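Local coordinates for protein rhizobiales Sp. Pch2 (Marine metagenome, PDB 6PB3) that probably acts as a Trip13/Pch2-like AAA+ ATPase that uses ATP to remodel HORMA domain proteins, regulating bacterial cGAS-like enzymes in immunity against bacteriophage, at residues S40-L43 against A44-N48; Q126-S129 against A130-H134; N181-I184 against R185-R189. One frame throughout, in Å; residues are numbered along the deposited sequence.

Contact 1 of 3, residues S40-L43 against A44-N48; sequences SKML and AVLVN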
loop_
_atom_site.group_PDB
_atom_site.type_symbol
_atom_site.label_atom_id
_atom_site.label_comp_id
_atom_site.label_asym_id
_atom_site.label_seq_id
_atom_site.Cartn_x
_atom_site.Cartn_y
_atom_site.Cartn_z
ATOM N N SER A 40 -31.122 6.460 20.990
ATOM C CA SER A 40 -32.320 7.161 21.438
ATOM C C SER A 40 -32.073 7.880 22.761
ATOM O O SER A 40 -32.504 9.025 22.955
ATOM C CB SER A 40 -33.501 6.170 21.561
ATOM O OG SER A 40 -34.463 6.657 22.466
ATOM N N LYS A 41 -31.417 7.209 23.703
ATOM C CA LYS A 41 -31.250 7.821 25.015
ATOM C C LYS A 41 -30.244 8.975 24.972
ATOM O O LYS A 41 -30.424 9.983 25.670
ATOM C CB LYS A 41 -30.837 6.755 26.027
ATOM C CG LYS A 41 -31.935 5.714 26.344
ATOM C CD LYS A 41 -31.339 4.538 27.118
ATOM C CE LYS A 41 -32.413 3.637 27.755
ATOM N NZ LYS A 41 -31.741 2.577 28.573
HETATM N N MSE A 42 -29.185 8.855 24.167
HETATM C CA MSE A 42 -28.173 9.922 24.078
HETATM C C MSE A 42 -28.785 11.193 23.494
HETATM O O MSE A 42 -28.553 12.307 23.989
HETATM C CB MSE A 42 -26.970 9.480 23.229
HETATM C CG MSE A 42 -25.805 10.476 23.207
HETATM SE SE MSE A 42 -25.036 10.860 24.985
HETATM C CE MSE A 42 -25.823 12.505 25.356
ATOM N N LEU A 43 -29.568 11.006 22.430
ATOM C CA LEU A 43 -30.317 12.113 21.848
ATOM C C LEU A 43 -31.237 12.761 22.881
ATOM O O LEU A 43 -31.329 13.994 22.955
ATOM C CB LEU A 43 -31.115 11.619 20.633
ATOM C CG LEU A 43 -30.385 11.332 19.307
ATOM C CD1 LEU A 43 -31.231 10.441 18.386
ATOM C CD2 LEU A 43 -30.004 12.649 18.576
ATOM N N ALA A 44 -31.935 11.954 23.688
ATOM C CA ALA A 44 -32.810 12.538 24.703
ATOM C C ALA A 44 -32.008 13.382 25.691
ATOM O O ALA A 44 -32.428 14.480 26.089
ATOM C CB ALA A 44 -33.579 11.429 25.434
ATOM N N VAL A 45 -30.843 12.881 26.096
ATOM C CA VAL A 45 -29.986 13.622 27.010
ATOM C C VAL A 45 -29.505 14.924 26.375
ATOM O O VAL A 45 -29.470 15.972 27.033
ATOM C CB VAL A 45 -28.813 12.723 27.430
ATOM C CG1 VAL A 45 -27.785 13.509 28.230
ATOM C CG2 VAL A 45 -29.349 11.520 28.206
ATOM N N LEU A 46 -29.129 14.884 25.093
ATOM C CA LEU A 46 -28.586 16.074 24.443
ATOM C C LEU A 46 -29.624 17.181 24.333
ATOM O O LEU A 46 -29.287 18.366 24.421
ATOM C CB LEU A 46 -28.049 15.720 23.060
ATOM C CG LEU A 46 -26.786 14.867 23.031
ATOM C CD1 LEU A 46 -26.349 14.632 21.588
ATOM C CD2 LEU A 46 -25.676 15.530 23.862
ATOM N N VAL A 47 -30.887 16.820 24.120
ATOM C CA VAL A 47 -31.920 17.844 23.999
ATOM C C VAL A 47 -32.516 18.215 25.345
ATOM O O VAL A 47 -32.974 19.345 25.524
ATOM C CB VAL A 47 -33.024 17.394 23.034
ATOM C CG1 VAL A 47 -32.429 17.097 21.680
ATOM C CG2 VAL A 47 -33.769 16.193 23.593
ATOM N N ASN A 48 -32.519 17.295 26.298
ATOM C CA ASN A 48 -33.103 17.536 27.613
ATOM C C ASN A 48 -32.138 17.055 28.682
ATOM O O ASN A 48 -32.397 16.052 29.354
ATOM C CB ASN A 48 -34.457 16.835 27.742
ATOM C CG ASN A 48 -35.143 17.142 29.060
ATOM O OD1 ASN A 48 -35.081 18.271 29.558
ATOM N ND2 ASN A 48 -35.786 16.132 29.643
#
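The last two turns of helix 33-47, which packs on the central sheet of the AAA+ ATPase core, join Met42 to Val45 and Leu46 in a textbook i to i+3 and i to i+4 arrangement. Met42 is a selenomethionine. Its CG stands anti to the backbone N (chi1 -174°), and bends further along turn the chain forward over the next turn. The terminal methyl is thereby carried onward: Met42 CE meets Leu46 CD2 at 3.4 Å, closer than usual for two carbons, and the Met42 and Leu46 side chains cross at a slant, while Val45 CG1 lies 3.6 Å from the same Met42 CE. The other methyl of Val45, CG2, lies back against the preceding turn, 3.2 Å from Lys41 O, and Val47 CG2 sits 3.3 Å from Leu43 O.

Beneath the side chains run four successive i to i+4 backbone bonds, of which Leu46 N to Met42 O is the shortest at 2.9 Å. Leu43 and Leu46 reach Ile77 of strand 76-81 and Ala198 of strand 197-203. Ser40 OG bonds Arg101 and Asp97, and on the subunit boundary Lys41 NZ binds the carbonyl oxygens of Leu281 and Tyr284 of the second subunit. Asn48 is the first residue to leave helical geometry. A largely buried helix end, with one face on the sheet and another on a neighbouring subunit, is consistent with the oligomeric assembly of an AAA+ ATPase.

Contact 2 of 3, residues Q126-S129 against A130-H134; sequences QLIS and AAFEH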
loop_
_atom_site.group_PDB
_atom_site.type_symbol
_atom_site.label_atom_id
_atom_site.label_comp_id
_atom_site.label_asym_id
_atom_site.label_seq_id
_atom_site.Cartn_x
_atom_site.Cartn_y
_atom_site.Cartn_z
ATOM N N GLN A 126 -21.017 26.674 2.261
ATOM C CA GLN A 126 -22.276 27.411 2.339
ATOM C C GLN A 126 -23.419 26.507 2.799
ATOM O O GLN A 126 -24.233 26.902 3.642
ATOM C CB GLN A 126 -22.607 28.039 0.980
ATOM C CG GLN A 126 -21.571 29.018 0.440
ATOM C CD GLN A 126 -21.947 29.577 -0.932
ATOM O OE1 GLN A 126 -22.604 28.906 -1.732
ATOM N NE2 GLN A 126 -21.535 30.815 -1.201
ATOM N N LEU A 127 -23.490 25.287 2.259
ATOM C CA LEU A 127 -24.569 24.373 2.626
ATOM C C LEU A 127 -24.540 24.043 4.111
ATOM O O LEU A 127 -25.583 24.035 4.772
ATOM C CB LEU A 127 -24.473 23.098 1.790
ATOM C CG LEU A 127 -25.468 21.960 2.035
ATOM C CD1 LEU A 127 -26.914 22.441 1.986
ATOM C CD2 LEU A 127 -25.241 20.849 1.017
ATOM N N ILE A 128 -23.353 23.790 4.659
ATOM C CA ILE A 128 -23.248 23.388 6.058
ATOM C C ILE A 128 -23.629 24.544 6.976
ATOM O O ILE A 128 -24.408 24.373 7.922
ATOM C CB ILE A 128 -21.832 22.872 6.353
ATOM C CG1 ILE A 128 -21.610 21.532 5.648
ATOM C CG2 ILE A 128 -21.609 22.767 7.841
ATOM C CD1 ILE A 128 -20.167 21.075 5.637
ATOM N N SER A 129 -23.088 25.736 6.703
ATOM C CA SER A 129 -23.473 26.929 7.454
ATOM C C SER A 129 -24.981 27.127 7.437
ATOM O O SER A 129 -25.609 27.285 8.490
ATOM C CB SER A 129 -22.774 28.163 6.881
ATOM O OG SER A 129 -21.373 28.044 7.002
ATOM N N ALA A 130 -25.576 27.135 6.241
ATOM C CA ALA A 130 -27.014 27.351 6.133
ATOM C C ALA A 130 -27.773 26.346 6.980
ATOM O O ALA A 130 -28.649 26.720 7.765
ATOM C CB ALA A 130 -27.456 27.264 4.673
ATOM N N ALA A 131 -27.428 25.062 6.852
ATOM C CA ALA A 131 -28.096 24.026 7.630
ATOM C C ALA A 131 -28.016 24.321 9.123
ATOM O O ALA A 131 -29.010 24.194 9.848
ATOM C CB ALA A 131 -27.480 22.662 7.317
ATOM N N PHE A 132 -26.837 24.738 9.597
ATOM C CA PHE A 132 -26.696 25.011 11.022
ATOM C C PHE A 132 -27.438 26.276 11.418
ATOM O O PHE A 132 -28.031 26.336 12.501
ATOM C CB PHE A 132 -25.224 25.109 11.409
ATOM C CG PHE A 132 -24.611 23.785 11.734
ATOM C CD1 PHE A 132 -24.964 23.116 12.893
ATOM C CD2 PHE A 132 -23.709 23.195 10.873
ATOM C CE1 PHE A 132 -24.398 21.902 13.199
ATOM C CE2 PHE A 132 -23.149 21.975 11.170
ATOM C CZ PHE A 132 -23.493 21.328 12.328
ATOM N N GLU A 133 -27.430 27.294 10.558
ATOM C CA GLU A 133 -28.183 28.500 10.869
ATOM C C GLU A 133 -29.677 28.202 10.963
ATOM O O GLU A 133 -30.361 28.668 11.883
ATOM C CB GLU A 133 -27.925 29.576 9.823
ATOM C CG GLU A 133 -28.671 30.867 10.134
ATOM C CD GLU A 133 -28.267 31.459 11.472
ATOM O OE1 GLU A 133 -27.092 31.306 11.863
ATOM O OE2 GLU A 133 -29.123 32.081 12.133
ATOM N N HIS A 134 -30.200 27.427 10.012
ATOM C CA HIS A 134 -31.602 27.035 10.074
ATOM C C HIS A 134 -31.880 26.225 11.333
ATOM O O HIS A 134 -32.868 26.472 12.036
ATOM C CB HIS A 134 -31.976 26.241 8.821
ATOM C CG HIS A 134 -33.431 25.892 8.728
ATOM N ND1 HIS A 134 -33.893 24.598 8.839
ATOM C CD2 HIS A 134 -34.527 26.666 8.527
ATOM C CE1 HIS A 134 -35.208 24.587 8.712
ATOM N NE2 HIS A 134 -35.618 25.829 8.523
#
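Ile128 O accepts the backbone N-H of Phe132 at 3.0 Å, one of four consecutive i to i+4 bonds that keep this part of helix 124-141 regular; in the next, Glu133 N meets Ser129 O at 2.8 Å, nearly in line with the carbonyl.

The side-chain contact also belongs to Ile128 and Phe132, which run side by side and point the same way. Ile128 places CG2 anti to its own backbone N while CG1 lies anti to the carbonyl carbon (chi1 -70°), and it is the CG2 methyl that faces the aromatic ring. Ile128 CG2 lies in the ring plane, at its edge, 3.7 Å from Phe132 CD2 and 3.8 Å from Phe132 CE2. Phe132 CD2 is also 3.3 Å from Ile128 O, which approaches the ring obliquely and already takes the backbone bond. Ser129 OG turns back along the helix to bond Thr125 O.

Helix 124-141 rests on the sheet beside helix 179-192. Ile128 and Phe132 form its side toward that helix, touching Ala182, Phe183 and Leu190, whereas Leu127 and Ala131 rest on Leu111, and His134 on Leu109, of strand 105-111.

Contact 3 of 3, residues N181-I184 against R185-R189; sequences NAFI and RGIDR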
loop_
_atom_site.group_PDB
_atom_site.type_symbol
_atom_site.label_atom_id
_atom_site.label_comp_id
_atom_site.label_asym_id
_atom_site.label_seq_id
_atom_site.Cartn_x
_atom_site.Cartn_y
_atom_site.Cartn_z
ATOM N N ASN A 181 -14.584 23.159 8.855
ATOM C CA ASN A 181 -14.624 24.262 9.810
ATOM C C ASN A 181 -16.045 24.772 10.009
ATOM O O ASN A 181 -16.451 25.070 11.138
ATOM C CB ASN A 181 -13.703 25.388 9.356
ATOM C CG ASN A 181 -12.588 25.637 10.342
ATOM O OD1 ASN A 181 -11.609 24.895 10.385
ATOM N ND2 ASN A 181 -12.745 26.668 11.166
ATOM N N ALA A 182 -16.815 24.876 8.922
ATOM C CA ALA A 182 -18.220 25.260 9.042
ATOM C C ALA A 182 -18.988 24.281 9.922
ATOM O O ALA A 182 -19.876 24.680 10.683
ATOM C CB ALA A 182 -18.860 25.347 7.658
ATOM N N PHE A 183 -18.663 22.994 9.820
ATOM C CA PHE A 183 -19.349 21.974 10.601
ATOM C C PHE A 183 -18.984 22.076 12.074
ATOM O O PHE A 183 -19.856 22.009 12.949
ATOM C CB PHE A 183 -18.986 20.604 10.042
ATOM C CG PHE A 183 -19.786 19.484 10.612
ATOM C CD1 PHE A 183 -21.139 19.369 10.335
ATOM C CD2 PHE A 183 -19.188 18.534 11.423
ATOM C CE1 PHE A 183 -21.882 18.327 10.856
ATOM C CE2 PHE A 183 -19.920 17.491 11.949
ATOM C CZ PHE A 183 -21.273 17.393 11.672
ATOM N N ILE A 184 -17.691 22.247 12.356
ATOM C CA ILE A 184 -17.206 22.405 13.726
ATOM C C ILE A 184 -17.843 23.620 14.381
ATOM O O ILE A 184 -18.333 23.557 15.515
ATOM C CB ILE A 184 -15.675 22.534 13.723
ATOM C CG1 ILE A 184 -15.012 21.194 13.432
ATOM C CG2 ILE A 184 -15.178 23.153 15.006
ATOM C CD1 ILE A 184 -13.625 21.403 12.886
ATOM N N ARG A 185 -17.798 24.760 13.693
ATOM C CA ARG A 185 -18.435 25.964 14.213
ATOM C C ARG A 185 -19.917 25.730 14.478
ATOM O O ARG A 185 -20.459 26.218 15.476
ATOM C CB ARG A 185 -18.227 27.121 13.237
ATOM C CG ARG A 185 -16.768 27.544 13.114
ATOM C CD ARG A 185 -16.554 28.572 12.019
ATOM N NE ARG A 185 -15.134 28.871 11.850
ATOM C CZ ARG A 185 -14.657 29.812 11.039
ATOM N NH1 ARG A 185 -15.490 30.551 10.315
ATOM N NH2 ARG A 185 -13.346 30.017 10.953
ATOM N N GLY A 186 -20.586 24.966 13.612
ATOM C CA GLY A 186 -22.001 24.697 13.824
ATOM C C GLY A 186 -22.245 23.866 15.068
ATOM O O GLY A 186 -23.134 24.174 15.871
ATOM N N ILE A 187 -21.457 22.806 15.245
ATOM C CA ILE A 187 -21.599 21.937 16.410
ATOM C C ILE A 187 -21.345 22.710 17.697
ATOM O O ILE A 187 -22.086 22.582 18.676
ATOM C CB ILE A 187 -20.630 20.754 16.293
ATOM C CG1 ILE A 187 -21.042 19.851 15.139
ATOM C CG2 ILE A 187 -20.543 20.003 17.609
ATOM C CD1 ILE A 187 -20.081 18.732 14.947
ATOM N N ASP A 188 -20.260 23.485 17.731
ATOM C CA ASP A 188 -19.955 24.282 18.916
ATOM C C ASP A 188 -21.092 25.241 19.233
ATOM O O ASP A 188 -21.454 25.430 20.400
ATOM C CB ASP A 188 -18.658 25.057 18.698
ATOM C CG ASP A 188 -17.457 24.164 18.671
ATOM O OD1 ASP A 188 -17.606 22.972 19.005
ATOM O OD2 ASP A 188 -16.367 24.649 18.313
ATOM N N ARG A 189 -21.667 25.851 18.197
ATOM C CA ARG A 189 -22.751 26.802 18.397
ATOM C C ARG A 189 -23.968 26.121 19.021
ATOM O O ARG A 189 -24.613 26.681 19.916
ATOM C CB ARG A 189 -23.087 27.447 17.056
ATOM C CG ARG A 189 -23.979 28.652 17.106
ATOM C CD ARG A 189 -24.050 29.242 15.714
ATOM N NE ARG A 189 -25.206 30.107 15.521
ATOM C CZ ARG A 189 -25.685 30.442 14.328
ATOM N NH1 ARG A 189 -25.109 29.980 13.222
ATOM N NH2 ARG A 189 -26.747 31.226 14.240
#
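An aromatic-aliphatic i to i+4 pair, Phe183 with Ile187, marks the buried side of helix 179-192, a helix that packs on the central sheet of the AAA+ fold. Ile187 CG1 stands over one face of the Phe183 ring, 4.3 Å from its centroid and 16° off the normal, a CH-pi contact displaced toward the rim. The end of the same branch comes closer still, with Ile187 CD1 only 3.2 Å from Phe183 CE2, a tight approach. Phe183 has CG anti to the backbone N (chi1 -171°), which swings the ring forward along the helix until its face meets the isoleucine.

Backbone bonds of i to i+4 type underlie the pair, Ile187 N reaching Phe183 O at 2.9 Å. The straightest is Asp188 N to Ile184 O, also 2.9 Å, with an N-H...O angle of 175°. Asp188 runs alongside Ile184, its OD2 3.8 Å from Ile184 CG2, while its OD1 makes a salt bridge with Arg216. Arg185 is extended from CG to NE, and its aliphatic part lies over the preceding turn, with Arg185 CG 3.2 Å from Asn181 O.

Phe183 also touches Val199 and Met201 of strand 197-203 and Val213 of helix 211-214. Ala182 adds contacts with Thr125 and Ser129 of helix 124-141, a helix that the Phe183 ring meets as well.

Overall arrangement
Contacts 2 and 3 form one interface between two helices, their centres 10 Å apart. The rings of Phe132 and Phe183 meet with planes inclined at about 60°, Phe132 CE2 lying 3.4 Å from Phe183 CD1, and Phe132 also packs against the backbone of Gly186, where no side chain intervenes. Glu133 and Arg189 pair as a salt bridge between the same helices, though the modelled separation is too short for its detail to be trusted. Contact 1 touches neither: its centre is about 22 Å from that of contact 2 and about 19 Å from that of contact 3. It shares strand 197-203 with contact 3, and strand 76-81, which it also touches, leads into a probable Walker A P-loop.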